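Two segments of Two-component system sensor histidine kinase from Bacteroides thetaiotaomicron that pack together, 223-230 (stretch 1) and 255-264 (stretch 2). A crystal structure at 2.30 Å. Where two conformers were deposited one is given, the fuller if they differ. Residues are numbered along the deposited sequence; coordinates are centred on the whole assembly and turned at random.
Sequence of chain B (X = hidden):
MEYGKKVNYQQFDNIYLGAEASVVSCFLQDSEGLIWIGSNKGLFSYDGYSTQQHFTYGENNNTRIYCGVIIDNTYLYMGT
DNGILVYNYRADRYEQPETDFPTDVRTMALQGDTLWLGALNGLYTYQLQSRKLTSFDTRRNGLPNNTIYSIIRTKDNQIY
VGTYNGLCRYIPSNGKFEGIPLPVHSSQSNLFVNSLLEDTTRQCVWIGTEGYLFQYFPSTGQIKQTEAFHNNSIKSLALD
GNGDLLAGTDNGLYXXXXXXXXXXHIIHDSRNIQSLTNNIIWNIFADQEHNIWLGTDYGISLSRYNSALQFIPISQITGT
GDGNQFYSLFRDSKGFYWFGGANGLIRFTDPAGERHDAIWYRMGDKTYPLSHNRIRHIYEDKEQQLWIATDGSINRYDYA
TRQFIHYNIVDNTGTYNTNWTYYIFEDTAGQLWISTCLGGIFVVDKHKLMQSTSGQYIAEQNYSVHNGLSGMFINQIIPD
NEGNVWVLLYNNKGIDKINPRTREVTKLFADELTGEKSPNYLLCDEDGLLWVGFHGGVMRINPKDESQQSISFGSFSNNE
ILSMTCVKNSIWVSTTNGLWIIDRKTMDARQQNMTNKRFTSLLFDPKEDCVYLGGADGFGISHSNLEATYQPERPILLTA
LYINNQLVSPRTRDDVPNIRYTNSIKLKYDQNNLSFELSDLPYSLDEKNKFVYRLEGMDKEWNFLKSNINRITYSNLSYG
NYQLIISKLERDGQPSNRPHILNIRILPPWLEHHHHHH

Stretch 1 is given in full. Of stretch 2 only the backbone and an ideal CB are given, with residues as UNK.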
ATOM      1  N   ILE B 223      31.368   7.652   5.128  1.00 17.53           N
ATOM      2  CA  ILE B 223      31.291   8.842   4.304  1.00 19.87           C
ATOM      3  C   ILE B 223      32.325   8.665   3.170  1.00 20.56           C
ATOM      4  O   ILE B 223      33.522   8.483   3.396  1.00 22.10           O
ATOM      5  CB  ILE B 223      31.566  10.150   5.076  1.00 20.74           C
ATOM      6  CG1 ILE B 223      30.487  10.368   6.162  1.00 25.02           C
ATOM      7  CG2 ILE B 223      31.342  11.375   4.116  1.00 21.18           C
ATOM      8  CD1 ILE B 223      30.934  11.342   7.357  1.00 30.78           C
ATOM      9  N   LYS B 224      31.841   8.702   1.951  1.00 20.38           N
ATOM     10  CA  LYS B 224      32.644   8.383   0.795  1.00 20.74           C
ATOM     11  C   LYS B 224      32.768   9.652  -0.051  1.00 19.25           C
ATOM     12  O   LYS B 224      31.793  10.361  -0.270  1.00 17.50           O
ATOM     13  CB  LYS B 224      31.946   7.291   0.021  1.00 20.64           C
ATOM     14  CG  LYS B 224      32.803   6.604  -0.979  1.00 27.40           C
ATOM     15  CD  LYS B 224      31.998   5.553  -1.777  1.00 35.27           C
ATOM     16  CE  LYS B 224      32.511   5.538  -3.225  1.00 39.58           C
ATOM     17  NZ  LYS B 224      31.638   4.782  -4.170  1.00 42.51           N
ATOM     18  N   GLN B 225      33.990   9.945  -0.471  1.00 18.56           N
ATOM     19  CA  GLN B 225      34.276  11.018  -1.418  1.00 18.44           C
ATOM     20  C   GLN B 225      34.124  10.410  -2.792  1.00 16.81           C
ATOM     21  O   GLN B 225      35.100   9.897  -3.361  1.00 18.08           O
ATOM     22  CB  GLN B 225      35.706  11.489  -1.239  1.00 18.57           C
ATOM     23  CG  GLN B 225      35.895  12.924  -0.996  1.00 22.12           C
ATOM     24  CD  GLN B 225      37.382  13.244  -0.941  1.00 25.68           C
ATOM     25  OE1 GLN B 225      38.103  13.126  -1.961  1.00 26.53           O
ATOM     26  NE2 GLN B 225      37.871  13.581   0.264  1.00 25.19           N
ATOM     27  N   THR B 226      32.903  10.430  -3.305  1.00 14.82           N
ATOM     28  CA  THR B 226      32.592   9.814  -4.579  1.00 15.73           C
ATOM     29  C   THR B 226      33.168  10.532  -5.815  1.00 16.02           C
ATOM     30  O   THR B 226      33.544   9.869  -6.772  1.00 16.70           O
ATOM     31  CB  THR B 226      31.074   9.683  -4.762  1.00 15.97           C
ATOM     32  OG1 THR B 226      30.501   9.112  -3.570  1.00 17.08           O
ATOM     33  CG2 THR B 226      30.751   8.835  -6.001  1.00 13.59           C
ATOM     34  N   GLU B 227      33.193  11.862  -5.820  1.00 15.97           N
ATOM     35  CA  GLU B 227      33.783  12.606  -6.925  1.00 16.42           C
ATOM     36  C   GLU B 227      34.467  13.866  -6.355  1.00 17.56           C
ATOM     37  O   GLU B 227      34.060  14.383  -5.321  1.00 16.12           O
ATOM     38  CB  GLU B 227      32.723  13.041  -7.947  1.00 16.58           C
ATOM     39  CG  GLU B 227      31.835  11.944  -8.493  1.00 18.70           C
ATOM     40  CD  GLU B 227      32.608  10.905  -9.331  1.00 25.60           C
ATOM     41  OE1 GLU B 227      33.707  11.222  -9.862  1.00 29.14           O
ATOM     42  OE2 GLU B 227      32.109   9.759  -9.448  1.00 26.42           O
ATOM     43  N   ALA B 228      35.525  14.325  -7.024  1.00 17.90           N
ATOM     44  CA  ALA B 228      36.257  15.521  -6.651  1.00 19.10           C
ATOM     45  C   ALA B 228      36.393  16.311  -7.949  1.00 20.65           C
ATOM     46  O   ALA B 228      36.947  15.828  -8.928  1.00 19.12           O
ATOM     47  CB  ALA B 228      37.644  15.153  -6.026  1.00 19.04           C
ATOM     48  N   PHE B 229      35.767  17.481  -7.990  1.00 23.71           N
ATOM     49  CA  PHE B 229      35.664  18.262  -9.207  1.00 26.77           C
ATOM     50  C   PHE B 229      36.092  19.651  -8.794  1.00 27.98           C
ATOM     51  O   PHE B 229      35.230  20.496  -8.508  1.00 29.98           O
ATOM     52  CB  PHE B 229      34.195  18.399  -9.595  1.00 27.05           C
ATOM     53  CG  PHE B 229      33.523  17.126 -10.077  1.00 31.18           C
ATOM     54  CD1 PHE B 229      34.228  16.112 -10.728  1.00 37.30           C
ATOM     55  CD2 PHE B 229      32.149  16.997  -9.971  1.00 35.45           C
ATOM     56  CE1 PHE B 229      33.577  14.950 -11.216  1.00 36.95           C
ATOM     57  CE2 PHE B 229      31.487  15.842 -10.457  1.00 38.71           C
ATOM     58  CZ  PHE B 229      32.222  14.814 -11.081  1.00 34.91           C
ATOM     59  N   HIS B 230      37.380  19.895  -8.717  1.00 28.38           N
ATOM     60  CA  HIS B 230      37.925  21.213  -8.345  1.00 29.14           C
ATOM     61  C   HIS B 230      37.361  22.365  -9.181  1.00 30.72           C
ATOM     62  O   HIS B 230      37.119  22.184 -10.402  1.00 31.66           O
ATOM     63  CB  HIS B 230      39.417  21.163  -8.579  1.00 28.35           C
ATOM     64  CG  HIS B 230      40.130  22.400  -8.179  1.00 29.83           C
ATOM     65  ND1 HIS B 230      41.060  23.006  -8.996  1.00 30.30           N
ATOM     66  CD2 HIS B 230      40.056  23.152  -7.052  1.00 27.29           C
ATOM     67  CE1 HIS B 230      41.540  24.072  -8.380  1.00 31.93           C
ATOM     68  NE2 HIS B 230      40.945  24.182  -7.202  1.00 32.59           N
ATOM     69  N   UNK B 255      26.445  12.290 -14.791  1.00 15.05           N
ATOM     70  CA  UNK B 255      25.547  11.183 -14.566  1.00 16.24           C
ATOM     71  C   UNK B 255      26.408  10.037 -13.994  1.00 15.87           C
ATOM     72  O   UNK B 255      27.329   9.563 -14.650  1.00 14.47           O
ATOM     73  CB  UNK B 255      24.820  10.778 -15.850  1.00 16.24           C
ATOM     74  N   UNK B 256      26.050   9.577 -12.789  1.00 17.06           N
ATOM     75  CA  UNK B 256      26.803   8.534 -12.068  1.00 16.44           C
ATOM     76  C   UNK B 256      25.998   7.239 -12.054  1.00 16.76           C
ATOM     77  O   UNK B 256      24.788   7.204 -11.666  1.00 16.68           O
ATOM     78  CB  UNK B 256      27.124   8.977 -10.639  1.00 16.44           C
ATOM     79  N   UNK B 257      26.653   6.156 -12.408  1.00 17.25           N
ATOM     80  CA  UNK B 257      25.985   4.872 -12.423  1.00 17.95           C
ATOM     81  C   UNK B 257      26.615   4.007 -11.341  1.00 19.19           C
ATOM     82  O   UNK B 257      25.940   3.717 -10.347  1.00 19.70           O
ATOM     83  CB  UNK B 257      26.080   4.208 -13.798  1.00 17.95           C
ATOM     84  N   UNK B 258      27.894   3.640 -11.495  1.00 19.35           N
ATOM     85  CA  UNK B 258      28.670   3.041 -10.390  1.00 21.01           C
ATOM     86  C   UNK B 258      30.171   3.467 -10.462  1.00 21.97           C
ATOM     87  O   UNK B 258      30.550   4.229 -11.375  1.00 22.21           O
ATOM     88  CB  UNK B 258      28.552   1.516 -10.439  1.00 21.01           C
ATOM     89  N   UNK B 259      31.000   2.996  -9.534  1.00 22.25           N
ATOM     90  CA  UNK B 259      32.443   3.348  -9.547  1.00 25.54           C
ATOM     91  C   UNK B 259      33.184   2.852 -10.766  1.00 25.66           C
ATOM     92  O   UNK B 259      34.199   3.460 -11.131  1.00 27.79           O
ATOM     93  CB  UNK B 259      33.130   2.785  -8.301  1.00 25.54           C
ATOM     94  N   UNK B 260      32.710   1.784 -11.403  1.00 24.05           N
ATOM     95  CA  UNK B 260      33.499   1.199 -12.479  1.00 24.75           C
ATOM     96  C   UNK B 260      33.054   1.738 -13.807  1.00 24.24           C
ATOM     97  O   UNK B 260      33.631   1.417 -14.830  1.00 26.23           O
ATOM     98  CB  UNK B 260      33.396  -0.328 -12.468  1.00 24.75           C
ATOM     99  N   UNK B 261      32.037   2.572 -13.795  1.00 22.16           N
ATOM    100  CA  UNK B 261      31.494   3.093 -15.013  1.00 21.85           C
ATOM    101  C   UNK B 261      31.852   4.559 -15.180  1.00 20.23           C
ATOM    102  O   UNK B 261      31.551   5.362 -14.342  1.00 19.22           O
ATOM    103  CB  UNK B 261      29.977   2.900 -15.042  1.00 21.85           C
ATOM    104  N   UNK B 262      32.439   4.905 -16.320  1.00 19.27           N
ATOM    105  CA  UNK B 262      32.755   6.294 -16.605  1.00 18.06           C
ATOM    106  C   UNK B 262      31.533   7.192 -16.364  1.00 15.99           C
ATOM    107  O   UNK B 262      30.469   6.878 -16.826  1.00 16.40           O
ATOM    108  CB  UNK B 262      33.249   6.438 -18.046  1.00 18.06           C
ATOM    109  N   UNK B 263      31.702   8.307 -15.686  1.00 14.83           N
ATOM    110  CA  UNK B 263      30.657   9.326 -15.622  1.00 14.35           C
ATOM    111  C   UNK B 263      30.349   9.765 -17.036  1.00 15.24           C
ATOM    112  O   UNK B 263      31.252   9.819 -17.867  1.00 13.89           O
ATOM    113  CB  UNK B 263      31.077  10.515 -14.755  1.00 14.35           C
ATOM    114  N   UNK B 264      29.083  10.065 -17.332  1.00 14.49           N
ATOM    115  CA  UNK B 264      28.787  10.782 -18.556  0.50 16.72           C
ATOM    116  C   UNK B 264      28.783  12.252 -18.191  1.00 16.71           C
ATOM    117  O   UNK B 264      28.241  12.639 -17.152  1.00 18.53           O
ATOM    118  CB  UNK B 264      27.460  10.342 -19.178  0.50 16.72           C
TER

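Position 255 has extended backbone angles (-125/121) and nothing of stretch 1 within 5.5 Å of its ideal CB, so stretch 1 sets no preference. It is Val255, paired through its backbone with 264: N donates to the O of that residue at 3.0 Å, and O accepts from its N at 3.2 Å.

Position 256 is also extended (-109/131), but its CA-to-CB bond points toward stretch 1, and the ideal CB lies 5.2 Å from Glu227 OE2. An aromatic, Met or Gln could reach Thr226 CG2, and Arg could answer Glu227 OE2; Lys224 NZ, farther off, needs something as long as Tyr. The residue is Tyr256, chi1 t. Its CE2 lies 3.6 Å from Thr226 CG2, while Glu227 OE2 meets the ring edge, near its plane, 3.5 Å from CD2. Tyr256 OH ends 3.9 Å from Lys224 NZ, too far for a hydrogen bond, and donates instead to the side chain at 259.

Position 257 (-114/-66) is out of reach of stretch 1, which leaves many residues possible; it is His257. At 258 the CA-to-CB bond points away, and a type I turn runs from here to 261. Asn, Asp or Ser commonly suits such a start. Asn258 has chi1 p, and its OD1 accepts a hydrogen bond from OG1 of 261 at 2.6 Å.

Position 259 (-63/-26) points sideways, yet its ideal CB is 4.8 Å from Lys224 NZ. That charge favours Asp or perhaps Glu, with Asn as a neutral alternative. Asp259, chi1 m, forms a salt bridge: Lys224 NZ donates to Asp259 OD2 at 2.9 Å and, weakly, to Asp259 OD1 at 3.1 Å. Tyr256 OH also donates to Asp259 OD2, at 2.8 Å, so that oxygen takes one bond across the stretches and one within stretch 2.

At 260 (-95/-3) and 261 (-108/127) stretch 1 is out of reach and sets no preference; polar residues are common in turns. They are Thr260 and Thr261; Thr261 N closes the turn on Asn258 O at 3.3 Å. Position 262, also out of reach, permits proline at phi -50 and is Pro262.

Position 263 (-59/144) points toward stretch 1, its ideal CB 5.5 Å from Glu227 OE2. The nearby Phe229 ring favours Leu, Ile or Met, whereas the carboxylate could also suit a polar group. Leu263 (chi1 m, chi2 t) places CD1 at the ring edge, 3.7 Å from Phe229 CZ, and 3.6 Å from Glu227 OE1.

Position 264 is extended (-92/137), with nothing of stretch 1 within 5.5 Å of its ideal CB; many residues would suit, and it is Gln264.

Stretch 2, residues 255-264: VYHNDTTPLQ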
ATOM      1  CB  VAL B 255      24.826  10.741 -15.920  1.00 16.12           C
ATOM      2  CG1 VAL B 255      23.988   9.529 -15.755  1.00 18.96           C
ATOM      3  CG2 VAL B 255      23.995  11.807 -16.514  1.00 13.82           C
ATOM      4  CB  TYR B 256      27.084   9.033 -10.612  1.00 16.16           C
ATOM      5  CG  TYR B 256      27.728   7.962  -9.715  1.00 16.89           C
ATOM      6  CD1 TYR B 256      26.940   7.063  -9.043  1.00 13.73           C
ATOM      7  CD2 TYR B 256      29.155   7.820  -9.617  1.00 17.01           C
ATOM      8  CE1 TYR B 256      27.496   6.054  -8.221  1.00 14.92           C
ATOM      9  CE2 TYR B 256      29.712   6.799  -8.834  1.00 17.49           C
ATOM     10  CZ  TYR B 256      28.858   5.930  -8.135  1.00 17.82           C
ATOM     11  OH  TYR B 256      29.314   4.933  -7.355  1.00 17.40           O
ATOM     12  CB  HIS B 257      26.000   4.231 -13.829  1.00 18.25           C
ATOM     13  CG  HIS B 257      25.547   2.795 -13.847  1.00 17.93           C
ATOM     14  ND1 HIS B 257      24.242   2.408 -13.575  1.00 18.16           N
ATOM     15  CD2 HIS B 257      26.227   1.657 -14.120  1.00 15.36           C
ATOM     16  CE1 HIS B 257      24.146   1.092 -13.658  1.00 19.63           C
ATOM     17  NE2 HIS B 257      25.331   0.614 -13.999  1.00 21.37           N
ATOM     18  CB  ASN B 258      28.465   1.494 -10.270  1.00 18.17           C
ATOM     19  CG  ASN B 258      28.896   0.750 -11.511  1.00 21.02           C
ATOM     20  OD1 ASN B 258      29.782   1.209 -12.240  1.00 20.87           O
ATOM     21  ND2 ASN B 258      28.258  -0.395 -11.789  1.00 19.64           N
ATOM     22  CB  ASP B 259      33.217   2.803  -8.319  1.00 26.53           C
ATOM     23  CG  ASP B 259      32.951   3.604  -7.047  1.00 30.44           C
ATOM     24  OD1 ASP B 259      33.694   3.452  -6.052  1.00 38.24           O
ATOM     25  OD2 ASP B 259      32.013   4.411  -7.026  1.00 35.11           O
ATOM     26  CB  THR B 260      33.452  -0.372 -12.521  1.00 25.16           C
ATOM     27  OG1 THR B 260      32.108  -0.824 -12.420  1.00 26.78           O
ATOM     28  CG2 THR B 260      34.267  -0.990 -11.360  1.00 26.93           C
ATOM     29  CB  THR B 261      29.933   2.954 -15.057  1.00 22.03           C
ATOM     30  OG1 THR B 261      29.575   1.596 -14.837  1.00 20.93           O
ATOM     31  CG2 THR B 261      29.328   3.432 -16.427  1.00 21.59           C
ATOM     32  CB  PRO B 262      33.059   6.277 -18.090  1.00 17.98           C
ATOM     33  CG  PRO B 262      33.566   4.822 -18.343  1.00 20.16           C
ATOM     34  CD  PRO B 262      32.771   3.981 -17.424  1.00 19.96           C
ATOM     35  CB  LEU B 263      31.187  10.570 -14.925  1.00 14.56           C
ATOM     36  CG  LEU B 263      31.501  10.481 -13.433  1.00 14.73           C
ATOM     37  CD1 LEU B 263      32.178  11.745 -13.065  1.00 13.74           C
ATOM     38  CD2 LEU B 263      30.178  10.234 -12.608  1.00 13.77           C
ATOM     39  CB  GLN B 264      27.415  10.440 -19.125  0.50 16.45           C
ATOM     40  CG  GLN B 264      26.780   9.154 -18.712  0.50 17.43           C
ATOM     41  CD  GLN B 264      25.500   8.975 -19.508  0.50 20.28           C
ATOM     42  OE1 GLN B 264      25.325   9.660 -20.542  0.50 22.89           O
ATOM     43  NE2 GLN B 264      24.607   8.084 -19.061  0.50 14.81           N
TER
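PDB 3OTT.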